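Local structure of stage II sporulation protein E (SpoIIE) (Moorella thermoacetica, 3ZT9) at residues A[22-27]-A[33-38]; A[67-72]-A[99-104]; A[87-92]-A[143-148]. The protein probably acts as a manganese-dependent phosphatase of the PP2C clan, partnering stressosome proteins in a system adapted to control second-messenger signalling. All blocks are in the same frame, centred on the assembly; numbering follows the deposited sequence.

How the interactions relate
Following the chain from the N terminus, interaction 1 comes first and closes a short loop, pairing 22-27 with 33-38 as a beta hairpin at one edge of a sheet. The other two open only after it is complete, and they cross. Interaction 2 starts on helix 65-76 and interaction 3 on strand 82-90; interaction 2 then closes on 99-104, and interaction 3 closes last on 143-148. Interaction 2 ties a helix to the outer face of the hairpin's sheet, and interaction 3 ties the inner face to the second sheet of the sandwich. Ile104 of interaction 2 packs against both Asp38 of interaction 1 and Ile147 of interaction 3.

Interaction 1 (A[22-27]-A[33-38]); sequences ACLVKR and FLAVGD. With MN (manganese (II) ion), chain B; MN (manganese (II) ion), chain C.
Ala22, Leu24 and Lys26 pair with Gly37, Ala35 and Phe33 through six backbone hydrogen bonds, so that segments 22-27 and 33-38 run antiparallel with their axes 4.7 Å apart, the two arms of a beta hairpin at the edge of one sheet of the PP2C-type beta sandwich. The bonds are even in length, from Phe33 N to Lys26 O at 2.8 Å up to Lys26 N to Phe33 O at 3.0 Å. Between them lie the non-hydrogen-bonded pairs Cys23-Val36 and Val25-Leu34.

The two faces of the hairpin have different tasks. On the one bearing Leu24 and Ala35, the CB atoms of these two meet at 4.0 Å. The small alanines Ala22 and Ala35 let helix 43-60 settle there, with its Ile54 and Met57 resting on the face. Phe33 extends this apolar surface, and its ring turns an edge to Lys26 O, while the aliphatic part of Lys26 leads its amine away from strand 33-38, and NZ makes a weak hydrogen bond to Arg27 O.

The face bearing Cys23, Val25, Leu34 and Val36 looks into the sandwich, where apolar side chains suit the interface; Leu34 and Val36 are buried, Cys23 and Val25 on the edge strand partly exposed. Val25 and Leu34 lie side by side, and Leu34 CD2 touches both methyls of the valine, CG2 at 4.1 Å. Val6 and Ile8 of strand 6-11 pack on Cys23 and Val25.

Beyond the last pair, Asp38 turns to metal binding. Its CG stands anti to the backbone N (chi1 174°), which carries the carboxylate off the strand end to bridge two manganese ions: OD1 binds the chain B ion at 2.1 Å, OD2 the chain C ion at 2.2 Å, and water 3 joins the same two ions.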
loop_
_atom_site.group_PDB
_atom_site.type_symbol
_atom_site.label_atom_id
_atom_site.label_comp_id
_atom_site.label_asym_id
_atom_site.label_seq_id
_atom_site.Cartn_x
_atom_site.Cartn_y
_atom_site.Cartn_z
ATOM N N ALA A 22 -5.308 -5.961 -2.915
ATOM C CA ALA A 22 -4.087 -6.693 -3.204
ATOM C C ALA A 22 -2.863 -6.005 -2.608
ATOM O O ALA A 22 -2.832 -4.789 -2.509
ATOM C CB ALA A 22 -3.904 -6.848 -4.714
ATOM N N CYS A 23 -1.849 -6.803 -2.262
ATOM C CA CYS A 23 -0.568 -6.320 -1.717
ATOM C C CYS A 23 0.620 -6.771 -2.585
ATOM O O CYS A 23 0.598 -7.856 -3.172
ATOM C CB CYS A 23 -0.368 -6.878 -0.287
ATOM S SG CYS A 23 -1.576 -6.209 0.862
ATOM N N LEU A 24 1.662 -5.939 -2.638
ATOM C CA LEU A 24 2.925 -6.283 -3.294
ATOM C C LEU A 24 4.070 -5.863 -2.382
ATOM O O LEU A 24 4.059 -4.767 -1.829
ATOM C CB LEU A 24 3.075 -5.507 -4.601
ATOM C CG LEU A 24 4.421 -5.666 -5.320
ATOM C CD1 LEU A 24 4.554 -7.053 -5.896
ATOM C CD2 LEU A 24 4.541 -4.634 -6.421
ATOM N N VAL A 25 5.012 -6.764 -2.180
ATOM C CA VAL A 25 6.306 -6.439 -1.583
ATOM C C VAL A 25 7.333 -6.989 -2.539
ATOM O O VAL A 25 7.354 -8.185 -2.807
ATOM C CB VAL A 25 6.508 -7.081 -0.182
ATOM C CG1 VAL A 25 7.898 -6.803 0.319
ATOM C CG2 VAL A 25 5.417 -6.511 0.771
ATOM N N LYS A 26 8.208 -6.137 -3.043
ATOM C CA LYS A 26 9.195 -6.594 -4.007
ATOM C C LYS A 26 10.540 -5.950 -3.719
ATOM O O LYS A 26 10.620 -4.748 -3.524
ATOM C CB LYS A 26 8.702 -6.294 -5.433
ATOM C CG LYS A 26 9.581 -6.891 -6.565
ATOM C CD LYS A 26 9.938 -8.358 -6.303
ATOM C CE LYS A 26 10.716 -9.058 -7.453
ATOM N NZ LYS A 26 12.114 -8.590 -7.760
ATOM N N ARG A 27 11.580 -6.774 -3.640
ATOM C CA ARG A 27 12.895 -6.337 -3.221
ATOM C C ARG A 27 13.774 -6.412 -4.441
ATOM O O ARG A 27 13.817 -7.430 -5.140
ATOM C CB ARG A 27 13.452 -7.227 -2.102
ATOM C CG ARG A 27 12.420 -7.607 -1.037
ATOM C CD ARG A 27 13.052 -8.336 0.140
ATOM N NE ARG A 27 12.070 -8.722 1.159
ATOM C CZ ARG A 27 12.018 -8.217 2.390
ATOM N NH1 ARG A 27 12.886 -7.288 2.777
ATOM N NH2 ARG A 27 11.098 -8.642 3.241
ATOM N N PHE A 33 9.919 -2.134 -2.818
ATOM C CA PHE A 33 8.655 -1.526 -3.179
ATOM C C PHE A 33 7.535 -2.164 -2.363
ATOM O O PHE A 33 7.486 -3.378 -2.184
ATOM C CB PHE A 33 8.370 -1.727 -4.655
ATOM C CG PHE A 33 9.376 -1.041 -5.562
ATOM C CD1 PHE A 33 10.634 -1.601 -5.765
ATOM C CD2 PHE A 33 9.056 0.140 -6.209
ATOM C CE1 PHE A 33 11.571 -0.979 -6.612
ATOM C CE2 PHE A 33 9.972 0.744 -7.065
ATOM C CZ PHE A 33 11.226 0.171 -7.270
ATOM N N LEU A 34 6.644 -1.317 -1.871
ATOM C CA LEU A 34 5.533 -1.775 -1.040
ATOM C C LEU A 34 4.278 -1.175 -1.617
ATOM O O LEU A 34 4.204 0.037 -1.727
ATOM C CB LEU A 34 5.676 -1.234 0.412
ATOM C CG LEU A 34 7.031 -1.466 1.108
ATOM C CD1 LEU A 34 7.062 -0.639 2.383
ATOM C CD2 LEU A 34 7.217 -2.919 1.454
ATOM N N ALA A 35 3.278 -1.990 -1.933
ATOM C CA ALA A 35 2.103 -1.446 -2.584
ATOM C C ALA A 35 0.841 -2.099 -2.073
ATOM O O ALA A 35 0.818 -3.313 -1.797
ATOM C CB ALA A 35 2.192 -1.638 -4.141
ATOM N N VAL A 36 -0.233 -1.298 -1.998
ATOM C CA VAL A 36 -1.550 -1.869 -1.709
ATOM C C VAL A 36 -2.530 -1.329 -2.731
ATOM O O VAL A 36 -2.551 -0.143 -2.992
ATOM C CB VAL A 36 -2.055 -1.508 -0.261
ATOM C CG1 VAL A 36 -3.483 -1.994 -0.037
ATOM C CG2 VAL A 36 -1.108 -2.117 0.828
ATOM N N GLY A 37 -3.382 -2.192 -3.267
ATOM C CA GLY A 37 -4.412 -1.733 -4.184
ATOM C C GLY A 37 -5.766 -2.157 -3.627
ATOM O O GLY A 37 -5.884 -3.168 -2.920
ATOM N N ASP A 38 -6.800 -1.390 -3.967
ATOM C CA ASP A 38 -8.152 -1.729 -3.551
ATOM C C ASP A 38 -9.013 -1.602 -4.790
ATOM O O ASP A 38 -9.226 -0.501 -5.246
ATOM C CB ASP A 38 -8.590 -0.719 -2.452
ATOM C CG ASP A 38 -10.047 -0.864 -2.033
ATOM O OD1 ASP A 38 -10.801 -1.583 -2.718
ATOM O OD2 ASP A 38 -10.450 -0.243 -1.023
HETATM MN MN MN B . -12.736 -2.442 -3.062
HETATM MN MN MN C . -12.171 -0.714 0.316
HETATM O O HOH W 1 -11.712 -4.193 -2.258
HETATM O O HOH W 2 -13.627 -0.325 -3.143
HETATM O O HOH W 3 -13.516 -1.846 -1.059
HETATM O O HOH W 4 -13.551 0.781 -0.617
HETATM O O HOH W 5 -10.996 -2.480 0.883
#

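Interaction 2 (A[67-72]-A[99-104]); sequences NIFQLC and AIVGNI
Phe69 reaches from helix 65-76 onto Ala99 and Val101, a helix-on-sheet contact in the layered alpha-beta fold of the PP2C clan. These two residues stand on the same face of strand 95-101, with Ile100 between them, and a single aromatic ring spans both.

The ring arrives obliquely. Chi1 of -86° lies well beyond the usual -60°, and chi2 of -88° sets the ring plane roughly at right angles to the CA-CB-CG plane; together they lay one side of the ring along the valine and its far end by the alanine. Phe69 CD1 meets Val101 CG2 at 3.6 Å, the ring and the valine passing each other from opposite sides; the valine methyl anti to its carbonyl carbon is thus the one turned to the ring. At the other end Phe69 CZ approaches Ala99 O at 3.6 Å, and Phe69 CE2 lies 4.0 Å from Ala99 CB. The small alanine suits this position because the ring tip can come down to the backbone, and Tyr128 from a loop also packs on Phe69.

Ile100 points the opposite way, to Ala85 inside the sandwich. After Val101 the chain leaves the strand at Gly102, whose backbone angles leave no room for a side chain beside the carbonyl oxygen of Val101, so glycine suits the turn. The turn leads toward the metal centre, where Asn103 ND2 donates a hydrogen bond to OD2 of Asp150, an aspartate whose OD1 binds manganese.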
loop_
_atom_site.group_PDB
_atom_site.type_symbol
_atom_site.label_atom_id
_atom_site.label_comp_id
_atom_site.label_asym_id
_atom_site.label_seq_id
_atom_site.Cartn_x
_atom_site.Cartn_y
_atom_site.Cartn_z
ATOM N N ASN A 67 5.530 7.174 -14.203
ATOM C CA ASN A 67 5.319 6.122 -15.193
ATOM C C ASN A 67 4.534 4.949 -14.607
ATOM O O ASN A 67 3.610 4.430 -15.242
ATOM C CB ASN A 67 6.642 5.617 -15.741
ATOM C CG ASN A 67 6.456 4.768 -16.980
ATOM O OD1 ASN A 67 6.023 5.260 -18.025
ATOM N ND2 ASN A 67 6.769 3.486 -16.872
ATOM N N ILE A 68 4.887 4.536 -13.397
ATOM C CA ILE A 68 4.232 3.380 -12.782
ATOM C C ILE A 68 2.719 3.581 -12.676
ATOM O O ILE A 68 1.939 2.716 -13.073
ATOM C CB ILE A 68 4.804 3.062 -11.408
ATOM C CG1 ILE A 68 6.201 2.444 -11.531
ATOM C CG2 ILE A 68 3.872 2.088 -10.643
ATOM C CD1 ILE A 68 7.020 2.554 -10.233
ATOM N N PHE A 69 2.300 4.746 -12.203
ATOM C CA PHE A 69 0.879 4.998 -11.990
ATOM C C PHE A 69 0.161 5.231 -13.299
ATOM O O PHE A 69 -0.978 4.822 -13.447
ATOM C CB PHE A 69 0.693 6.188 -11.014
ATOM C CG PHE A 69 0.723 5.775 -9.573
ATOM C CD1 PHE A 69 -0.438 5.373 -8.937
ATOM C CD2 PHE A 69 1.907 5.726 -8.891
ATOM C CE1 PHE A 69 -0.422 4.943 -7.604
ATOM C CE2 PHE A 69 1.946 5.324 -7.554
ATOM C CZ PHE A 69 0.775 4.935 -6.908
ATOM N N GLN A 70 0.845 5.846 -14.265
ATOM C CA GLN A 70 0.267 6.096 -15.591
ATOM C C GLN A 70 0.028 4.775 -16.331
ATOM O O GLN A 70 -1.020 4.582 -16.910
ATOM C CB GLN A 70 1.140 7.065 -16.423
ATOM C CG GLN A 70 1.041 8.522 -15.955
ATOM C CD GLN A 70 1.961 9.458 -16.719
ATOM O OE1 GLN A 70 2.752 9.028 -17.563
ATOM N NE2 GLN A 70 1.856 10.748 -16.431
ATOM N N LEU A 71 0.970 3.836 -16.274
ATOM C CA LEU A 71 0.723 2.526 -16.868
ATOM C C LEU A 71 -0.396 1.764 -16.122
ATOM O O LEU A 71 -1.201 1.088 -16.757
ATOM C CB LEU A 71 1.991 1.668 -16.957
ATOM C CG LEU A 71 1.767 0.262 -17.570
ATOM C CD1 LEU A 71 0.761 -0.523 -16.778
ATOM C CD2 LEU A 71 1.289 0.266 -19.015
ATOM N N CYS A 72 -0.429 1.835 -14.787
ATOM C CA CYS A 72 -1.505 1.207 -14.011
ATOM C C CYS A 72 -2.859 1.647 -14.513
ATOM O O CYS A 72 -3.756 0.826 -14.737
ATOM C CB CYS A 72 -1.444 1.609 -12.528
ATOM S SG CYS A 72 -0.371 0.636 -11.534
ATOM N N ALA A 99 3.508 7.587 -3.354
ATOM C CA ALA A 99 2.346 8.321 -3.917
ATOM C C ALA A 99 1.092 7.474 -3.777
ATOM O O ALA A 99 1.189 6.249 -3.616
ATOM C CB ALA A 99 2.600 8.650 -5.380
ATOM N N ILE A 100 -0.067 8.126 -3.841
ATOM C CA ILE A 100 -1.334 7.428 -3.641
ATOM C C ILE A 100 -2.342 8.011 -4.596
ATOM O O ILE A 100 -2.484 9.229 -4.642
ATOM C CB ILE A 100 -1.916 7.655 -2.202
ATOM C CG1 ILE A 100 -0.871 7.285 -1.138
ATOM C CG2 ILE A 100 -3.200 6.807 -2.004
ATOM C CD1 ILE A 100 -1.232 7.829 0.225
ATOM N N VAL A 101 -3.031 7.157 -5.349
ATOM C CA VAL A 101 -4.187 7.616 -6.117
ATOM C C VAL A 101 -5.399 6.984 -5.440
ATOM O O VAL A 101 -5.521 5.762 -5.368
ATOM C CB VAL A 101 -4.104 7.246 -7.623
ATOM C CG1 VAL A 101 -5.387 7.652 -8.336
ATOM C CG2 VAL A 101 -2.922 7.954 -8.255
ATOM N N GLY A 102 -6.287 7.824 -4.918
ATOM C CA GLY A 102 -7.460 7.319 -4.246
ATOM C C GLY A 102 -7.247 7.314 -2.741
ATOM O O GLY A 102 -6.556 8.177 -2.225
ATOM N N ASN A 103 -7.861 6.381 -2.027
ATOM C CA ASN A 103 -7.883 6.504 -0.564
ATOM C C ASN A 103 -7.171 5.374 0.184
ATOM O O ASN A 103 -7.569 4.993 1.251
ATOM C CB ASN A 103 -9.301 6.631 -0.047
ATOM C CG ASN A 103 -10.085 5.352 -0.209
ATOM O OD1 ASN A 103 -9.695 4.475 -0.985
ATOM N ND2 ASN A 103 -11.193 5.233 0.522
ATOM N N ILE A 104 -6.095 4.862 -0.367
ATOM C CA ILE A 104 -5.258 3.982 0.415
ATOM C C ILE A 104 -4.517 4.871 1.473
ATOM O O ILE A 104 -4.214 6.037 1.210
ATOM C CB ILE A 104 -4.218 3.288 -0.487
ATOM C CG1 ILE A 104 -4.906 2.468 -1.591
ATOM C CG2 ILE A 104 -3.271 2.427 0.361
ATOM C CD1 ILE A 104 -5.750 1.271 -1.114
#

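Interaction 3 (A[87-92]-A[143-148]); sequences CRVDRR and DLFLIH
Val89 sits over one face of the Phe145 ring in the tightly packed part of this contact, where the two sheets of the sandwich meet; the axes of strands 87-90 and 144-148 come within 10.3 Å of each other, and side chains alone fill the space. The CG2 methyl of Val89 is 4.0 Å from the centroid of the Phe145 ring and 25° off its normal, a CH-pi contact, displaced toward CZ. Phe145 CG, anti to the carbonyl carbon (chi1 -67°), sends the ring across from the opposite sheet. Beside it Ile147 CD1 touches Cys87 SG at 3.7 Å, less certainly because the cysteine has two conformers and this contact belongs to one.

Bulky apolar residues, with a compact cysteine beside them, suit this buried layer. With an alanine in place of Phe145, Val89 would probably lose the ring face it packs on, leaving a gap between the sheets.

Toward the turn after strand 87-90 the contact gives way to charged residues. Arg88 NH1 and Asp90 OD2 form a long salt bridge of 3.9 Å, while Arg88 NH2 hydrogen-bonds Asn62 OD1; the solvent side is marked by Arg92, exposed and poorly ordered. Arg91 pairs with Glu141, a ligand of a third manganese ion.

Strand 82-90 lies between strands 31-39 and 95-101, while strand 144-148 runs between 105-110 and 187-192 in the other sheet; Ile147 also packs on Leu34 and Val36 of strand 31-39.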
loop_
_atom_site.group_PDB
_atom_site.type_symbol
_atom_site.label_atom_id
_atom_site.label_comp_id
_atom_site.label_asym_id
_atom_site.label_seq_id
_atom_site.Cartn_x
_atom_site.Cartn_y
_atom_site.Cartn_z
ATOM N N CYS A 87 5.029 2.785 -2.112
ATOM C CA CYS A 87 6.178 3.391 -1.421
ATOM C C CYS A 87 7.417 2.752 -1.989
ATOM O O CYS A 87 7.494 1.529 -2.106
ATOM C CB CYS A 87 6.188 3.073 0.080
ATOM S SG CYS A 87 4.936 3.867 1.074
ATOM N N ARG A 88 8.408 3.560 -2.308
ATOM C CA ARG A 88 9.656 3.025 -2.847
ATOM C C ARG A 88 10.708 3.411 -1.822
ATOM O O ARG A 88 10.916 4.586 -1.583
ATOM C CB ARG A 88 9.985 3.645 -4.213
ATOM C CG ARG A 88 11.368 3.234 -4.800
ATOM C CD ARG A 88 11.589 3.963 -6.176
ATOM N NE ARG A 88 12.756 3.485 -6.926
ATOM C CZ ARG A 88 14.005 3.841 -6.666
ATOM N NH1 ARG A 88 14.270 4.668 -5.658
ATOM N NH2 ARG A 88 14.997 3.367 -7.404
ATOM N N VAL A 89 11.309 2.423 -1.183
ATOM C CA VAL A 89 12.269 2.688 -0.099
ATOM C C VAL A 89 13.662 2.292 -0.518
ATOM O O VAL A 89 13.970 1.106 -0.665
ATOM C CB VAL A 89 11.888 1.877 1.143
ATOM C CG1 VAL A 89 12.726 2.317 2.335
ATOM C CG2 VAL A 89 10.374 2.047 1.397
ATOM N N ASP A 90 14.504 3.283 -0.750
ATOM C CA ASP A 90 15.852 3.042 -1.161
ATOM C C ASP A 90 16.723 3.013 0.066
ATOM O O ASP A 90 17.231 4.028 0.469
ATOM C CB ASP A 90 16.238 4.201 -2.071
ATOM C CG ASP A 90 17.529 4.006 -2.757
ATOM O OD1 ASP A 90 18.399 3.218 -2.317
ATOM O OD2 ASP A 90 17.679 4.728 -3.767
ATOM N N ARG A 91 16.900 1.844 0.667
ATOM C CA ARG A 91 17.578 1.803 1.957
ATOM C C ARG A 91 19.065 2.121 1.845
ATOM O O ARG A 91 19.648 2.710 2.736
ATOM C CB ARG A 91 17.324 0.440 2.597
ATOM C CG ARG A 91 15.844 0.140 2.693
ATOM C CD ARG A 91 15.611 -1.221 3.320
ATOM N NE ARG A 91 16.056 -1.241 4.708
ATOM C CZ ARG A 91 16.886 -2.133 5.242
ATOM N NH1 ARG A 91 17.428 -3.120 4.516
ATOM N NH2 ARG A 91 17.174 -2.021 6.528
ATOM N N ARG A 92 19.661 1.785 0.712
ATOM C CA ARG A 92 21.084 2.013 0.505
ATOM C C ARG A 92 21.392 3.512 0.390
ATOM O O ARG A 92 22.386 4.006 0.935
ATOM C CB ARG A 92 21.549 1.259 -0.733
ATOM C CG ARG A 92 20.735 1.610 -1.952
ATOM C CD ARG A 92 21.425 1.283 -3.239
ATOM N NE ARG A 92 20.740 1.888 -4.380
ATOM C CZ ARG A 92 20.182 1.194 -5.354
ATOM N NH1 ARG A 92 20.247 -0.115 -5.380
ATOM N NH2 ARG A 92 19.580 1.841 -6.323
ATOM N N ASP A 143 13.054 3.131 10.798
ATOM C CA ASP A 143 11.827 3.795 10.350
ATOM C C ASP A 143 10.800 2.727 9.960
ATOM O O ASP A 143 11.172 1.686 9.428
ATOM C CB ASP A 143 12.125 4.668 9.145
ATOM C CG ASP A 143 13.015 5.874 9.492
ATOM O OD1 ASP A 143 13.296 6.125 10.676
ATOM O OD2 ASP A 143 13.435 6.574 8.558
ATOM N N LEU A 144 9.527 3.013 10.195
ATOM C CA LEU A 144 8.468 2.014 10.055
ATOM C C LEU A 144 7.526 2.503 8.983
ATOM O O LEU A 144 7.286 3.712 8.871
ATOM C CB LEU A 144 7.735 1.873 11.368
ATOM C CG LEU A 144 8.632 1.830 12.611
ATOM C CD1 LEU A 144 7.922 2.233 13.881
ATOM C CD2 LEU A 144 9.124 0.441 12.718
ATOM N N PHE A 145 6.988 1.577 8.178
ATOM C CA PHE A 145 6.017 1.970 7.158
ATOM C C PHE A 145 4.743 1.176 7.410
ATOM O O PHE A 145 4.791 -0.031 7.632
ATOM C CB PHE A 145 6.551 1.616 5.762
ATOM C CG PHE A 145 7.769 2.421 5.333
ATOM C CD1 PHE A 145 9.030 2.172 5.866
ATOM C CD2 PHE A 145 7.643 3.431 4.408
ATOM C CE1 PHE A 145 10.134 2.944 5.477
ATOM C CE2 PHE A 145 8.719 4.211 4.034
ATOM C CZ PHE A 145 9.982 3.951 4.562
ATOM N N LEU A 146 3.598 1.841 7.378
ATOM C CA LEU A 146 2.324 1.163 7.497
ATOM C C LEU A 146 1.509 1.569 6.247
ATOM O O LEU A 146 1.467 2.763 5.904
ATOM C CB LEU A 146 1.568 1.673 8.744
ATOM C CG LEU A 146 0.080 1.292 8.787
ATOM C CD1 LEU A 146 -0.175 -0.212 9.037
ATOM C CD2 LEU A 146 -0.557 2.137 9.867
ATOM N N ILE A 147 0.894 0.606 5.560
ATOM C CA ILE A 147 0.044 0.923 4.425
ATOM C C ILE A 147 -1.235 0.107 4.626
ATOM O O ILE A 147 -1.163 -1.076 4.924
ATOM C CB ILE A 147 0.684 0.537 3.009
ATOM C CG1 ILE A 147 2.101 1.165 2.854
ATOM C CG2 ILE A 147 -0.291 0.978 1.837
ATOM C CD1 ILE A 147 2.868 0.812 1.558
ATOM N N HIS A 148 -2.396 0.718 4.464
ATOM C CA HIS A 148 -3.609 -0.089 4.509
ATOM C C HIS A 148 -4.725 0.447 3.630
ATOM O O HIS A 148 -4.839 1.639 3.396
ATOM C CB HIS A 148 -4.090 -0.268 5.987
ATOM C CG HIS A 148 -4.434 1.001 6.696
ATOM N ND1 HIS A 148 -5.660 1.625 6.556
ATOM C CD2 HIS A 148 -3.719 1.764 7.563
ATOM C CE1 HIS A 148 -5.682 2.715 7.310
ATOM N NE2 HIS A 148 -4.514 2.829 7.916
#